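Local coordinates for lipoprotein (Clostridium difficile, PDB 4OTE) that probably binds methionine at the cell surface, as the membrane-attached substrate-binding lipoprotein of an NlpA-family uptake system, at residues 24-29 against 217-222; 92-95 against 99-102; 116-121 against 168-173; 201-206 against 211-216. All coordinates share one frame; numbering follows the deposited sequence.

Interaction 1: residues 24-29 against 217-222; sequences KPLIKE and QDVLTS. With ZN (zinc ion), chain I.
Helix-to-helix packing on the flank of one lobe brings L26 and I27 of helix 24-29 against V219, near the end of helix 211-220, and S222 just beyond it. V219 fits against both L26 and I27. With its CG1 anti to the carbonyl carbon (chi1 -53°), CG2 falls between the backbone N and that carbon, and the two methyls spread along the facing helix. V219 CG2 comes within 3.7 Å of I27 CG1, where the side chains cross roughly at a perpendicular, while V219 CG1 lies 4.0 Å from L26 CG and as far from I27 CG1. L26, with CG anti to the backbone N (chi1 -165°), puts CD2 3.7 Å from S222 OG. That hydroxyl is already committed: S222 OG bonds to V219 O over 2.6 Å, tilted from the carbonyl plane, and also caps the next helix through A225 N. E29, three residues after L26, takes no part in the packing and chelates a zinc ion through OE2 at 2.2 Å and OE1 at 2.4 Å, two waters adding further ligands. I27 also packs on L34 of the neighbouring strand. No hydrogen bond spans the two segments; they are joined by van der Waals packing, almost all of it between aliphatic side chains, with one methyl against the S222 hydroxyl, and the zinc on exposed E29 lies beside L26 CD1 at the margin of the apolar patch.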
# COMPACT_ATOMS: atom_id res chain seq x y z
N LYS A 24 14.76 15.39 -2.23
CA LYS A 24 15.17 16.55 -1.43
C LYS A 24 15.86 17.65 -2.23
O LYS A 24 15.48 18.81 -2.13
CB LYS A 24 16.13 16.14 -0.31
CG LYS A 24 15.51 15.94 1.05
CD LYS A 24 16.61 15.64 2.05
CE LYS A 24 16.07 15.27 3.40
NZ LYS A 24 17.18 14.81 4.28
N PRO A 25 16.90 17.29 -3.01
CA PRO A 25 17.60 18.31 -3.79
C PRO A 25 16.69 19.06 -4.76
O PRO A 25 16.87 20.26 -4.97
CB PRO A 25 18.64 17.50 -4.59
CG PRO A 25 18.76 16.19 -3.88
CD PRO A 25 17.41 15.93 -3.29
N LEU A 26 15.72 18.36 -5.34
CA LEU A 26 14.77 18.97 -6.26
C LEU A 26 13.83 19.92 -5.50
O LEU A 26 13.46 20.97 -6.01
CB LEU A 26 13.96 17.89 -6.99
CG LEU A 26 13.17 18.32 -8.22
CD1 LEU A 26 14.04 19.08 -9.21
CD2 LEU A 26 12.58 17.09 -8.89
N ILE A 27 13.46 19.53 -4.28
CA ILE A 27 12.62 20.38 -3.44
C ILE A 27 13.40 21.63 -3.02
O ILE A 27 12.84 22.72 -2.96
CB ILE A 27 12.07 19.60 -2.23
CG1 ILE A 27 11.07 18.55 -2.73
CG2 ILE A 27 11.39 20.52 -1.23
CD1 ILE A 27 10.77 17.45 -1.73
N LYS A 28 14.70 21.45 -2.76
CA LYS A 28 15.59 22.56 -2.43
C LYS A 28 15.72 23.54 -3.61
O LYS A 28 15.86 24.74 -3.40
CB LYS A 28 16.96 22.03 -2.01
CG LYS A 28 17.78 23.02 -1.20
N GLU A 29 15.65 23.02 -4.83
CA GLU A 29 15.65 23.86 -6.02
C GLU A 29 14.41 24.76 -6.12
O GLU A 29 14.45 25.79 -6.78
CB GLU A 29 15.76 23.01 -7.29
CG GLU A 29 17.18 22.61 -7.62
CD GLU A 29 17.28 21.77 -8.88
OE1 GLU A 29 16.24 21.52 -9.52
OE2 GLU A 29 18.41 21.37 -9.23
N GLN A 217 3.67 18.05 -4.88
CA GLN A 217 3.03 17.32 -5.97
C GLN A 217 3.71 17.56 -7.31
O GLN A 217 3.65 16.71 -8.19
CB GLN A 217 1.54 17.62 -6.02
CG GLN A 217 0.79 17.08 -4.81
CD GLN A 217 -0.67 16.82 -5.09
OE1 GLN A 217 -1.10 15.67 -5.16
NE2 GLN A 217 -1.45 17.88 -5.24
N ASP A 218 4.37 18.71 -7.45
CA ASP A 218 5.20 18.97 -8.63
C ASP A 218 6.38 18.00 -8.68
O ASP A 218 6.56 17.30 -9.67
CB ASP A 218 5.71 20.42 -8.65
CG ASP A 218 4.72 21.39 -9.27
OD1 ASP A 218 3.67 20.92 -9.78
OD2 ASP A 218 4.99 22.61 -9.25
N VAL A 219 7.17 17.94 -7.61
CA VAL A 219 8.35 17.08 -7.61
C VAL A 219 7.98 15.60 -7.62
O VAL A 219 8.70 14.80 -8.20
CB VAL A 219 9.32 17.39 -6.44
CG1 VAL A 219 9.68 18.87 -6.42
CG2 VAL A 219 8.76 16.94 -5.11
N LEU A 220 6.85 15.25 -7.01
CA LEU A 220 6.44 13.84 -6.93
C LEU A 220 5.88 13.28 -8.25
O LEU A 220 5.79 12.07 -8.41
CB LEU A 220 5.42 13.62 -5.80
CG LEU A 220 6.03 13.44 -4.41
CD1 LEU A 220 4.99 13.72 -3.33
CD2 LEU A 220 6.60 12.04 -4.25
N THR A 221 5.51 14.16 -9.17
CA THR A 221 5.09 13.76 -10.51
C THR A 221 6.15 14.14 -11.57
O THR A 221 5.86 14.13 -12.76
CB THR A 221 3.74 14.39 -10.88
OG1 THR A 221 3.81 15.81 -10.75
CG2 THR A 221 2.64 13.87 -9.97
N SER A 222 7.37 14.44 -11.13
CA SER A 222 8.45 14.83 -12.04
C SER A 222 9.04 13.63 -12.76
O SER A 222 8.86 12.49 -12.34
CB SER A 222 9.57 15.54 -11.26
OG SER A 222 10.20 14.64 -10.35
ZN ZN I . 17.61 20.19 -10.92
O HOH W 1 15.81 20.45 -12.22
O HOH W 2 18.81 18.43 -9.83

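Interaction 2: residues 92-95 against 99-102; sequences YKIK and EFKK. With ZN (zinc ion), chain E.
The ring of F100 has I94 CD1 over one face, 3.7 Å above the plane and almost exactly over its centre. This is a CH-pi contact seen nearly along the ring normal, 12° off it, and I94 CD1 is nearly equidistant from several ring carbons, 3.8 Å from F100 CE1. Around the same ring lie L127 and T167 of adjoining loops. The isoleucine reaches it because CG1 sits between its own backbone N and carbonyl carbon (chi1 58°), which sends CD1 across to the phenyl group, the two side chains being about perpendicular. The other branch, I94 CG2, lies 3.8 Å from E99 CB; isoleucine and glutamate are side by side, pointing opposite ways. The second flat group is the E99 carboxylate, carried at the end of an extended chain. E99 OE1 accepts the backbone N-H of K95 N at 2.9 Å in a fairly straight bond (159°) that arrives close to the C-O axis, and a weak bond from S96 N joins it. The zinc ion bound here has one further ligand from outside these segments. All of this lies in the loop between strands 88-90 and 105-109, where S91 OG also bonds to the backbone N atoms of K93 and I94. One carboxylate therefore serves two tasks: E99 OE2 is the main zinc ligand, while E99 OE1 takes backbone N-H groups and lies at a longer 2.8 Å from the metal, which would be expected to draw charge from the group. The I94-F100 pair supplies the apolar part of the loop.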
# COMPACT_ATOMS: atom_id res chain seq x y z
N TYR A 92 7.22 -19.28 0.85
CA TYR A 92 8.49 -19.99 1.00
C TYR A 92 8.35 -21.48 0.64
O TYR A 92 9.34 -22.20 0.64
CB TYR A 92 9.00 -19.90 2.45
CG TYR A 92 9.50 -18.55 2.91
CD1 TYR A 92 9.97 -17.59 2.01
CD2 TYR A 92 9.55 -18.25 4.27
CE1 TYR A 92 10.43 -16.37 2.45
CE2 TYR A 92 10.02 -17.03 4.72
CZ TYR A 92 10.46 -16.09 3.81
OH TYR A 92 10.93 -14.87 4.25
N LYS A 93 7.14 -21.92 0.32
CA LYS A 93 6.85 -23.35 0.19
C LYS A 93 6.41 -23.79 -1.21
O LYS A 93 6.61 -24.95 -1.57
CB LYS A 93 5.80 -23.74 1.24
CG LYS A 93 6.26 -23.43 2.65
CD LYS A 93 5.25 -23.85 3.70
CE LYS A 93 5.72 -23.43 5.09
NZ LYS A 93 4.74 -23.82 6.14
N ILE A 94 5.83 -22.88 -1.99
CA ILE A 94 5.45 -23.18 -3.38
C ILE A 94 5.86 -22.04 -4.32
O ILE A 94 6.05 -20.91 -3.88
CB ILE A 94 3.93 -23.43 -3.52
CG1 ILE A 94 3.13 -22.22 -3.03
CG2 ILE A 94 3.53 -24.67 -2.74
CD1 ILE A 94 1.64 -22.33 -3.27
N LYS A 95 6.00 -22.36 -5.60
CA LYS A 95 6.41 -21.38 -6.61
C LYS A 95 5.26 -20.94 -7.53
O LYS A 95 5.39 -19.94 -8.23
CB LYS A 95 7.56 -21.94 -7.46
CG LYS A 95 8.80 -22.29 -6.66
CD LYS A 95 10.08 -21.93 -7.41
CE LYS A 95 10.42 -20.45 -7.25
NZ LYS A 95 11.56 -20.03 -8.10
N GLU A 99 0.05 -24.98 -7.29
CA GLU A 99 0.52 -25.99 -6.34
C GLU A 99 -0.25 -26.01 -5.01
O GLU A 99 0.08 -26.81 -4.13
CB GLU A 99 2.02 -25.80 -6.08
CG GLU A 99 2.87 -25.95 -7.33
CD GLU A 99 4.36 -25.87 -7.06
OE1 GLU A 99 4.84 -24.80 -6.61
OE2 GLU A 99 5.07 -26.86 -7.32
N PHE A 100 -1.27 -25.16 -4.87
CA PHE A 100 -2.12 -25.20 -3.68
C PHE A 100 -2.86 -26.54 -3.59
O PHE A 100 -3.28 -27.09 -4.61
CB PHE A 100 -3.14 -24.04 -3.66
CG PHE A 100 -2.57 -22.74 -3.15
CD1 PHE A 100 -2.04 -22.64 -1.87
CD2 PHE A 100 -2.58 -21.60 -3.95
CE1 PHE A 100 -1.52 -21.45 -1.40
CE2 PHE A 100 -2.06 -20.40 -3.49
CZ PHE A 100 -1.52 -20.32 -2.21
N LYS A 101 -3.00 -27.06 -2.37
CA LYS A 101 -3.67 -28.34 -2.12
C LYS A 101 -4.48 -28.27 -0.82
O LYS A 101 -4.42 -27.26 -0.11
CB LYS A 101 -2.64 -29.47 -2.04
CG LYS A 101 -1.47 -29.20 -1.11
CD LYS A 101 -1.00 -30.47 -0.41
CE LYS A 101 0.34 -30.28 0.30
NZ LYS A 101 0.41 -29.05 1.14
N LYS A 102 -5.23 -29.33 -0.53
CA LYS A 102 -6.02 -29.42 0.71
C LYS A 102 -5.17 -29.15 1.95
O LYS A 102 -4.06 -29.67 2.07
CB LYS A 102 -6.69 -30.79 0.85
CG LYS A 102 -8.20 -30.79 0.64
CD LYS A 102 -8.59 -30.73 -0.82
CE LYS A 102 -10.09 -30.95 -1.00
NZ LYS A 102 -10.46 -31.15 -2.43
ZN ZN E . 6.85 -26.47 -7.54

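Interaction 3: residues 116-121 against 168-173. With MSE (selenomethionine), chain C; ACT (acetate ion), chain S.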
# COMPACT_ATOMS: atom_id res chain seq x y z
N SER A 116 -11.21 -8.60 2.09
CA SER A 116 -12.19 -8.72 1.01
C SER A 116 -11.53 -8.67 -0.37
O SER A 116 -11.84 -9.48 -1.26
CB SER A 116 -13.24 -7.61 1.14
OG SER A 116 -14.14 -7.62 0.05
N LYS A 117 -10.63 -7.71 -0.55
CA LYS A 117 -9.94 -7.52 -1.82
C LYS A 117 -9.03 -8.71 -2.15
O LYS A 117 -8.96 -9.15 -3.30
CB LYS A 117 -9.14 -6.23 -1.76
CG LYS A 117 -8.51 -5.82 -3.08
CD LYS A 117 -8.21 -4.33 -3.12
CE LYS A 117 -7.38 -3.87 -1.94
NZ LYS A 117 -7.17 -2.40 -1.97
N ASN A 118 -8.34 -9.23 -1.13
CA ASN A 118 -7.50 -10.41 -1.29
C ASN A 118 -8.29 -11.66 -1.68
O ASN A 118 -7.83 -12.45 -2.51
CB ASN A 118 -6.70 -10.68 -0.01
CG ASN A 118 -5.53 -9.72 0.17
OD1 ASN A 118 -5.12 -9.03 -0.77
ND2 ASN A 118 -4.98 -9.69 1.37
N LEU A 119 -9.47 -11.84 -1.09
CA LEU A 119 -10.32 -12.98 -1.41
C LEU A 119 -10.81 -12.90 -2.85
O LEU A 119 -10.90 -13.93 -3.53
CB LEU A 119 -11.51 -13.07 -0.46
CG LEU A 119 -11.17 -13.43 1.00
CD1 LEU A 119 -12.40 -13.25 1.87
CD2 LEU A 119 -10.62 -14.84 1.11
N ARG A 120 -11.11 -11.69 -3.32
CA ARG A 120 -11.54 -11.50 -4.71
C ARG A 120 -10.40 -11.72 -5.71
O ARG A 120 -10.65 -12.17 -6.83
CB ARG A 120 -12.16 -10.11 -4.91
CG ARG A 120 -13.48 -9.94 -4.18
CD ARG A 120 -14.60 -9.46 -5.10
NE ARG A 120 -15.91 -9.48 -4.43
CZ ARG A 120 -16.86 -10.40 -4.61
NH1 ARG A 120 -16.69 -11.43 -5.43
NH2 ARG A 120 -18.01 -10.29 -3.94
N TYR A 121 -9.16 -11.42 -5.31
CA TYR A 121 -8.01 -11.77 -6.15
C TYR A 121 -7.94 -13.28 -6.31
O TYR A 121 -7.80 -13.79 -7.42
CB TYR A 121 -6.69 -11.25 -5.56
CG TYR A 121 -6.52 -9.74 -5.52
CD1 TYR A 121 -6.97 -8.93 -6.57
CD2 TYR A 121 -5.86 -9.13 -4.46
CE1 TYR A 121 -6.79 -7.55 -6.53
CE2 TYR A 121 -5.68 -7.75 -4.42
CZ TYR A 121 -6.15 -6.97 -5.45
OH TYR A 121 -5.97 -5.60 -5.41
N ALA A 168 1.23 -19.58 1.97
CA ALA A 168 1.46 -18.32 1.28
C ALA A 168 0.85 -17.15 2.06
O ALA A 168 0.06 -17.37 2.98
CB ALA A 168 0.85 -18.37 -0.12
N ALA A 169 1.22 -15.92 1.70
CA ALA A 169 0.71 -14.73 2.39
C ALA A 169 0.67 -13.50 1.48
O ALA A 169 1.61 -13.26 0.72
CB ALA A 169 1.54 -14.44 3.62
N PHE A 170 -0.43 -12.74 1.56
CA PHE A 170 -0.54 -11.44 0.89
C PHE A 170 0.13 -10.37 1.76
O PHE A 170 -0.26 -10.18 2.91
CB PHE A 170 -2.01 -11.05 0.68
CG PHE A 170 -2.63 -11.63 -0.57
CD1 PHE A 170 -2.25 -11.18 -1.82
CD2 PHE A 170 -3.62 -12.60 -0.49
CE1 PHE A 170 -2.83 -11.70 -2.97
CE2 PHE A 170 -4.20 -13.13 -1.63
CZ PHE A 170 -3.80 -12.67 -2.88
N ILE A 171 1.13 -9.69 1.21
CA ILE A 171 1.88 -8.68 1.96
C ILE A 171 2.07 -7.39 1.16
O ILE A 171 2.59 -7.41 0.03
CB ILE A 171 3.27 -9.21 2.40
CG1 ILE A 171 3.14 -10.56 3.10
CG2 ILE A 171 3.96 -8.21 3.33
CD1 ILE A 171 4.46 -11.17 3.53
N ASP A 172 1.66 -6.27 1.75
CA ASP A 172 1.89 -4.95 1.17
C ASP A 172 3.38 -4.74 0.93
O ASP A 172 4.21 -5.13 1.75
CB ASP A 172 1.38 -3.84 2.09
CG ASP A 172 -0.14 -3.80 2.18
OD1 ASP A 172 -0.79 -4.80 1.84
OD2 ASP A 172 -0.68 -2.75 2.60
N THR A 173 3.71 -4.09 -0.18
CA THR A 173 5.11 -3.81 -0.51
C THR A 173 5.76 -2.96 0.59
O THR A 173 6.93 -3.15 0.90
CB THR A 173 5.23 -3.19 -1.92
OG1 THR A 173 5.05 -4.23 -2.88
CG2 THR A 173 6.59 -2.53 -2.15
N MSE C . 1.27 0.64 -0.16
CA MSE C . -0.06 0.10 0.30
C MSE C . -0.76 -0.49 -0.87
O MSE C . -0.98 0.19 -1.88
OXT MSE C . -1.14 -1.66 -0.82
CB MSE C . -0.95 1.17 0.93
CG MSE C . -2.22 0.56 1.53
SE MSE C . -3.44 1.97 2.16
CE MSE C . -2.40 2.52 3.73
C ACT S . -3.60 -2.42 -1.61
O ACT S . -2.67 -3.24 -1.50
OXT ACT S . -4.04 -1.75 -0.65
CH3 ACT S . -4.22 -2.23 -2.95
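Both N118 and F170 carry CG anti to the carbonyl carbon of their own residue (chi1 -75° and -85°), and those two torsions lay the amide of the asparagine flat over the phenyl ring. The planes are only 14° apart. N118 CG lies 3.5 Å from F170 CD2, while N118 OD1 stands 3.6 Å above the F170 ring plane, offset toward the rim. At the other end of the amide, N118 ND2 comes to 3.3 Å from F170 CB. Y121, one turn further on, adds its CB at 4.2 Å from F170 CZ. No hydrogen bond crosses; the contact is amide-on-ring stacking and apolar packing. Beyond it, D172 helps line the selenomethionine pocket and is hydrogen-bonded through OD2 to Y42 OH, whereas K117 makes a weak bond to an acetate ion that H61 also holds. Helix 112-124 lies across one side of the five-stranded sheet: strand 168-171 runs between strands 105-109 and 88-90, with N118 also resting on I108, F170 on L89 and both F170 and Y121 on Y189 of strand 187-190.

Interaction 4: residues 201-206 against 211-216; sequences LAFRTE and EKIKVL. With ZN (zinc ion), chain J.
I213 is the main bump of helix 211-216, and the ring and CB of F203, on strand 201-204, form the surface it settles on. F203 CG sits between its own backbone N and carbonyl carbon (chi1 40°), which presents the ring face to the isoleucine. I213 uses both of its branches. I213 CG2 lies over one face of the F203 ring, 3.4 Å above the plane and displaced toward the rim, with CE2 its closest ring carbon; it is a CH-pi contact, 20° off the ring normal at the centroid. I213 CD1 bends instead to the root of the phenylalanine, 3.5 Å from F203 CB, so the isoleucine fits around the base of the ring as well as over it. Two residues earlier in the strand, L201 projects toward the helix too, whereas A202 points away. L201 CD2 lies 3.8 Å from L216 CB and more loosely 4.4 Å from I213 CD1, the L201 and L216 side chains being about perpendicular. All four residues are buried, and A56 of strand 56-58 fills in beside I213 and L216. At the strand's end the chemistry turns polar: R204 NE forms a salt bridge with E206 OE2 over 3.2 Å, approaching from above the carboxylate plane, and the same oxygen binds a zinc ion at 2.4 Å. R204 forms a second salt bridge with D207. Strand and helix axes run 178° antiparallel, 10.3 Å apart, joined by a short connection: a beta-alpha unit in which the helix folds back over its own strand, as in the layered alpha/beta lobes of periplasmic binding proteins.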
# COMPACT_ATOMS: atom_id res chain seq x y z
N LEU A 201 -0.11 11.60 -2.23
CA LEU A 201 0.07 12.56 -1.16
C LEU A 201 -1.30 12.90 -0.58
O LEU A 201 -2.27 13.06 -1.33
CB LEU A 201 0.76 13.81 -1.68
CG LEU A 201 1.37 14.74 -0.62
CD1 LEU A 201 2.66 14.16 -0.07
CD2 LEU A 201 1.60 16.13 -1.20
N ALA A 202 -1.38 12.96 0.74
CA ALA A 202 -2.58 13.40 1.43
C ALA A 202 -2.26 14.61 2.27
O ALA A 202 -1.14 14.76 2.78
CB ALA A 202 -3.14 12.28 2.29
N PHE A 203 -3.24 15.50 2.42
CA PHE A 203 -3.03 16.75 3.13
C PHE A 203 -4.35 17.28 3.66
O PHE A 203 -5.41 16.83 3.23
CB PHE A 203 -2.36 17.78 2.21
CG PHE A 203 -2.89 17.77 0.81
CD1 PHE A 203 -4.06 18.43 0.49
CD2 PHE A 203 -2.22 17.08 -0.19
CE1 PHE A 203 -4.56 18.41 -0.81
CE2 PHE A 203 -2.71 17.05 -1.49
CZ PHE A 203 -3.87 17.72 -1.80
N ARG A 204 -4.28 18.22 4.59
CA ARG A 204 -5.49 18.83 5.13
C ARG A 204 -6.20 19.61 4.03
O ARG A 204 -5.56 20.29 3.23
CB ARG A 204 -5.16 19.75 6.31
CG ARG A 204 -4.66 19.02 7.55
CD ARG A 204 -4.36 19.98 8.68
NE ARG A 204 -3.29 20.92 8.34
CZ ARG A 204 -1.99 20.66 8.43
NH1 ARG A 204 -1.54 19.49 8.86
NH2 ARG A 204 -1.11 21.60 8.08
N THR A 205 -7.52 19.47 3.99
CA THR A 205 -8.35 20.17 3.01
C THR A 205 -8.07 21.68 2.99
O THR A 205 -8.10 22.30 1.93
CB THR A 205 -9.84 19.91 3.26
OG1 THR A 205 -10.08 18.49 3.30
CG2 THR A 205 -10.71 20.54 2.18
N GLU A 206 -7.80 22.26 4.17
CA GLU A 206 -7.46 23.69 4.27
C GLU A 206 -6.25 24.09 3.42
O GLU A 206 -6.19 25.22 2.93
CB GLU A 206 -7.22 24.10 5.74
CG GLU A 206 -6.11 23.34 6.45
CD GLU A 206 -5.73 23.93 7.80
OE1 GLU A 206 -6.61 24.48 8.49
OE2 GLU A 206 -4.53 23.83 8.17
N GLU A 211 1.21 26.57 -1.41
CA GLU A 211 2.41 26.39 -2.23
C GLU A 211 3.21 25.15 -1.84
O GLU A 211 3.83 24.53 -2.70
CB GLU A 211 3.30 27.63 -2.19
CG GLU A 211 4.50 27.52 -3.14
CD GLU A 211 5.09 28.85 -3.54
OE1 GLU A 211 5.29 29.72 -2.66
OE2 GLU A 211 5.37 29.02 -4.75
N LYS A 212 3.20 24.79 -0.56
CA LYS A 212 3.97 23.63 -0.08
C LYS A 212 3.44 22.33 -0.68
O LYS A 212 4.21 21.47 -1.09
CB LYS A 212 3.95 23.56 1.44
CG LYS A 212 4.75 24.67 2.11
CD LYS A 212 4.74 24.53 3.62
CE LYS A 212 5.61 25.59 4.28
NZ LYS A 212 5.75 25.38 5.74
N ILE A 213 2.12 22.19 -0.73
CA ILE A 213 1.48 21.01 -1.30
C ILE A 213 1.72 21.00 -2.81
O ILE A 213 2.00 19.96 -3.41
CB ILE A 213 -0.03 20.97 -0.99
CG1 ILE A 213 -0.25 20.83 0.52
CG2 ILE A 213 -0.73 19.85 -1.74
CD1 ILE A 213 0.40 19.60 1.14
N LYS A 214 1.63 22.18 -3.40
CA LYS A 214 1.90 22.38 -4.81
C LYS A 214 3.33 21.97 -5.18
O LYS A 214 3.55 21.28 -6.17
CB LYS A 214 1.66 23.84 -5.15
CG LYS A 214 1.68 24.18 -6.62
CD LYS A 214 1.26 25.63 -6.81
CE LYS A 214 2.23 26.38 -7.70
NZ LYS A 214 2.28 25.79 -9.06
N VAL A 215 4.30 22.40 -4.37
CA VAL A 215 5.71 22.04 -4.59
C VAL A 215 5.90 20.53 -4.49
O VAL A 215 6.59 19.94 -5.32
CB VAL A 215 6.65 22.76 -3.59
CG1 VAL A 215 8.00 22.06 -3.47
CG2 VAL A 215 6.85 24.21 -4.01
N LEU A 216 5.30 19.91 -3.48
CA LEU A 216 5.43 18.47 -3.26
C LEU A 216 4.86 17.66 -4.41
O LEU A 216 5.48 16.71 -4.87
CB LEU A 216 4.74 18.05 -1.96
CG LEU A 216 5.50 18.32 -0.66
CD1 LEU A 216 4.61 17.97 0.52
CD2 LEU A 216 6.80 17.54 -0.60
ZN ZN J . -3.00 24.62 9.90

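How the interactions relate
Interactions 1 and 4 share helix 211-220 and touch each other, L201 packing on Q217 and L220 and I27 on L216, so successive turns of one helix serve a strand first and then a second helix. Interactions 2 and 3 belong to the opposite side of the chain's centre and meet where F100 packs on A168. Interactions 3 and 4 are the buried helix-on-sheet contacts, one resting on an amide-ring stack, the other on branched aliphatic groups against a ring and against each other. Interactions 1 and 2 are only partly buried; 1 joins its segments by packing with no hydrogen bond across, whereas 2 adds a carboxylate-to-backbone bond. Zinc sits at the periphery of 1, 2 and 4.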